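Local coordinates for lantibiotic dehydratase (PDB 5EHK), which probably dehydrates serine and threonine residues of the NAI-107 precursor peptide, using glutamate delivered by glutamyl-tRNA, during lantibiotic biosynthesis, at residues A[3-9]-A[788-793]. Residue numbers count along the deposited sequence, not the author numbering.
Sequences DSPFRAW and VPLERR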
loop_
_atom_site.group_PDB
_atom_site.type_symbol
_atom_site.label_atom_id
_atom_site.label_comp_id
_atom_site.label_asym_id
_atom_site.label_seq_id
_atom_site.Cartn_x
_atom_site.Cartn_y
_atom_site.Cartn_z
ATOM N N ASP A 3 3.868 -37.390 21.736
ATOM C CA ASP A 3 2.702 -36.490 21.734
ATOM C C ASP A 3 2.802 -35.146 20.936
ATOM O O ASP A 3 1.775 -34.557 20.592
ATOM C CB ASP A 3 2.165 -36.268 23.161
ATOM C CG ASP A 3 0.717 -35.755 23.173
ATOM O OD1 ASP A 3 -0.209 -36.572 22.950
ATOM O OD2 ASP A 3 0.496 -34.547 23.423
ATOM N N SER A 4 4.009 -34.656 20.659
ATOM C CA SER A 4 4.165 -33.481 19.791
ATOM C C SER A 4 3.895 -33.844 18.340
ATOM O O SER A 4 4.094 -34.978 17.953
ATOM C CB SER A 4 5.578 -32.892 19.888
ATOM O OG SER A 4 5.779 -31.869 18.911
ATOM N N PRO A 5 3.411 -32.881 17.531
ATOM C CA PRO A 5 3.272 -33.175 16.103
ATOM C C PRO A 5 4.639 -33.254 15.429
ATOM O O PRO A 5 4.723 -33.728 14.301
ATOM C CB PRO A 5 2.507 -31.966 15.571
ATOM C CG PRO A 5 2.865 -30.861 16.496
ATOM C CD PRO A 5 3.002 -31.501 17.851
ATOM N N PHE A 6 5.694 -32.818 16.107
ATOM C CA PHE A 6 7.041 -32.991 15.563
ATOM C C PHE A 6 7.819 -34.026 16.384
ATOM O O PHE A 6 7.647 -34.111 17.607
ATOM C CB PHE A 6 7.817 -31.663 15.523
ATOM C CG PHE A 6 7.114 -30.577 14.770
ATOM C CD1 PHE A 6 6.995 -30.636 13.389
ATOM C CD2 PHE A 6 6.561 -29.503 15.445
ATOM C CE1 PHE A 6 6.342 -29.647 12.695
ATOM C CE2 PHE A 6 5.904 -28.509 14.769
ATOM C CZ PHE A 6 5.790 -28.581 13.379
ATOM N N ARG A 7 8.648 -34.814 15.696
ATOM C CA ARG A 7 9.580 -35.737 16.328
ATOM C C ARG A 7 10.979 -35.325 15.879
ATOM O O ARG A 7 11.224 -35.203 14.687
ATOM C CB ARG A 7 9.301 -37.166 15.841
ATOM C CG ARG A 7 10.312 -38.233 16.312
ATOM C CD ARG A 7 10.199 -39.563 15.513
ATOM N NE ARG A 7 8.854 -40.140 15.517
ATOM C CZ ARG A 7 8.409 -41.015 16.414
ATOM N NH1 ARG A 7 9.210 -41.413 17.395
ATOM N NH2 ARG A 7 7.156 -41.469 16.345
ATOM N N ALA A 8 11.902 -35.124 16.817
ATOM C CA ALA A 8 13.293 -34.802 16.465
ATOM C C ALA A 8 14.051 -36.029 15.961
ATOM O O ALA A 8 13.675 -37.173 16.238
ATOM C CB ALA A 8 14.027 -34.179 17.649
ATOM N N TRP A 9 15.103 -35.782 15.190
ATOM C CA TRP A 9 16.013 -36.830 14.719
ATOM C C TRP A 9 16.797 -37.433 15.873
ATOM O O TRP A 9 16.927 -36.809 16.921
ATOM C CB TRP A 9 17.024 -36.239 13.743
ATOM C CG TRP A 9 16.560 -36.059 12.345
ATOM C CD1 TRP A 9 15.292 -36.215 11.858
ATOM C CD2 TRP A 9 17.375 -35.692 11.236
ATOM N NE1 TRP A 9 15.276 -35.977 10.502
ATOM C CE2 TRP A 9 16.544 -35.640 10.101
ATOM C CE3 TRP A 9 18.731 -35.413 11.092
ATOM C CZ2 TRP A 9 17.022 -35.317 8.843
ATOM C CZ3 TRP A 9 19.207 -35.093 9.845
ATOM C CH2 TRP A 9 18.354 -35.047 8.732
ATOM N N VAL A 788 19.036 -29.127 15.895
ATOM C CA VAL A 788 18.233 -30.329 15.914
ATOM C C VAL A 788 17.117 -30.293 14.891
ATOM O O VAL A 788 16.233 -29.478 14.986
ATOM C CB VAL A 788 17.710 -30.609 17.354
ATOM C CG1 VAL A 788 17.687 -29.346 18.184
ATOM C CG2 VAL A 788 16.361 -31.349 17.351
ATOM N N PRO A 789 17.191 -31.166 13.878
ATOM C CA PRO A 789 16.130 -31.319 12.870
ATOM C C PRO A 789 14.905 -31.994 13.469
ATOM O O PRO A 789 15.040 -32.724 14.432
ATOM C CB PRO A 789 16.766 -32.235 11.820
ATOM C CG PRO A 789 18.261 -32.077 12.042
ATOM C CD PRO A 789 18.420 -31.890 13.515
ATOM N N LEU A 790 13.732 -31.746 12.905
ATOM C CA LEU A 790 12.484 -32.360 13.343
ATOM C C LEU A 790 11.621 -32.597 12.105
ATOM O O LEU A 790 11.697 -31.819 11.149
ATOM C CB LEU A 790 11.744 -31.458 14.342
ATOM C CG LEU A 790 12.443 -31.122 15.675
ATOM C CD1 LEU A 790 13.190 -29.827 15.551
ATOM C CD2 LEU A 790 11.493 -31.065 16.882
ATOM N N GLU A 791 10.841 -33.679 12.095
ATOM C CA GLU A 791 9.955 -33.981 10.970
ATOM C C GLU A 791 8.536 -34.094 11.471
ATOM O O GLU A 791 8.320 -34.350 12.657
ATOM C CB GLU A 791 10.328 -35.298 10.288
ATOM C CG GLU A 791 11.772 -35.402 9.838
ATOM C CD GLU A 791 12.087 -36.742 9.165
ATOM O OE1 GLU A 791 11.205 -37.638 9.158
ATOM O OE2 GLU A 791 13.200 -36.874 8.600
ATOM N N ARG A 792 7.563 -33.922 10.581
ATOM C CA ARG A 792 6.188 -34.201 10.953
ATOM C C ARG A 792 6.112 -35.646 11.456
ATOM O O ARG A 792 6.563 -36.566 10.769
ATOM C CB ARG A 792 5.277 -34.000 9.756
ATOM C CG ARG A 792 3.793 -34.085 10.088
ATOM C CD ARG A 792 2.899 -33.848 8.851
ATOM N NE ARG A 792 3.279 -34.682 7.711
ATOM C CZ ARG A 792 3.804 -34.214 6.586
ATOM N NH1 ARG A 792 3.990 -32.912 6.437
ATOM N NH2 ARG A 792 4.130 -35.046 5.604
ATOM N N ARG A 793 5.579 -35.836 12.665
ATOM C CA ARG A 793 5.482 -37.168 13.294
ATOM C C ARG A 793 4.594 -38.107 12.463
ATOM O O ARG A 793 5.051 -39.155 12.024
ATOM C CB ARG A 793 4.988 -37.051 14.760
ATOM C CG ARG A 793 5.072 -38.338 15.606
ATOM C CD ARG A 793 4.732 -38.106 17.098
ATOM N NE ARG A 793 5.751 -37.296 17.763
ATOM C CZ ARG A 793 6.857 -37.784 18.322
ATOM N NH1 ARG A 793 7.088 -39.088 18.311
ATOM N NH2 ARG A 793 7.747 -36.970 18.876
#
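Trp9 lays one face of its indole over Pro789, whose CB sits 3.8 Å from the centroid of the five-membered ring of Trp9 in a CH-pi contact; the compact, puckered proline ring, held rigid by its closure on the backbone, turns C-H groups onto the indole face. At the indole edge, Trp9 NE1 donates to Glu791 OE2 (3.0 Å), so an aromatic with a polar rim uses both face and edge, and Arg554 of helix 545-556 adds a cation-pi contact.

The backbones of 6-8 and 788-792 pair antiparallel. Arg7 and Glu791 form the hydrogen-bonded pair, with Arg7 N to Glu791 O at 3.1 Å and Glu791 N to Arg7 O at 3.0 Å. Trp9 N continues the pattern to Pro789 O (3.2 Å), while Arg793 N reaches Pro5 O (2.8 Å). In one non-hydrogen-bonded pair, Ala8 with Leu790, the CA atoms are 4.0 Å apart; the small Ala8 CB leaves space for Leu790 CG (4.0 Å) and Val788 CG2 (3.7 Å). Leu790, Val788 and Phe6 also touch helix 380-395.

Where the strand ends, the long Arg793 side chain holds the N-terminal segment: NE donates to Ser4 O (2.9 Å) and NH2 to Phe6 O (3.1 Å), with Glu387 balancing its charge through a salt bridge. Ser4 OG, hydrogen-bonded to the backbone O of Glu387, accepts from Phe6 N (3.0 Å), making an ST turn that leads into the strand.

Strand 785-792 pairs antiparallel with both strand 6-17 and strand 500-508, a long-range pairing that builds the N-terminal strand into a mixed beta-sheet.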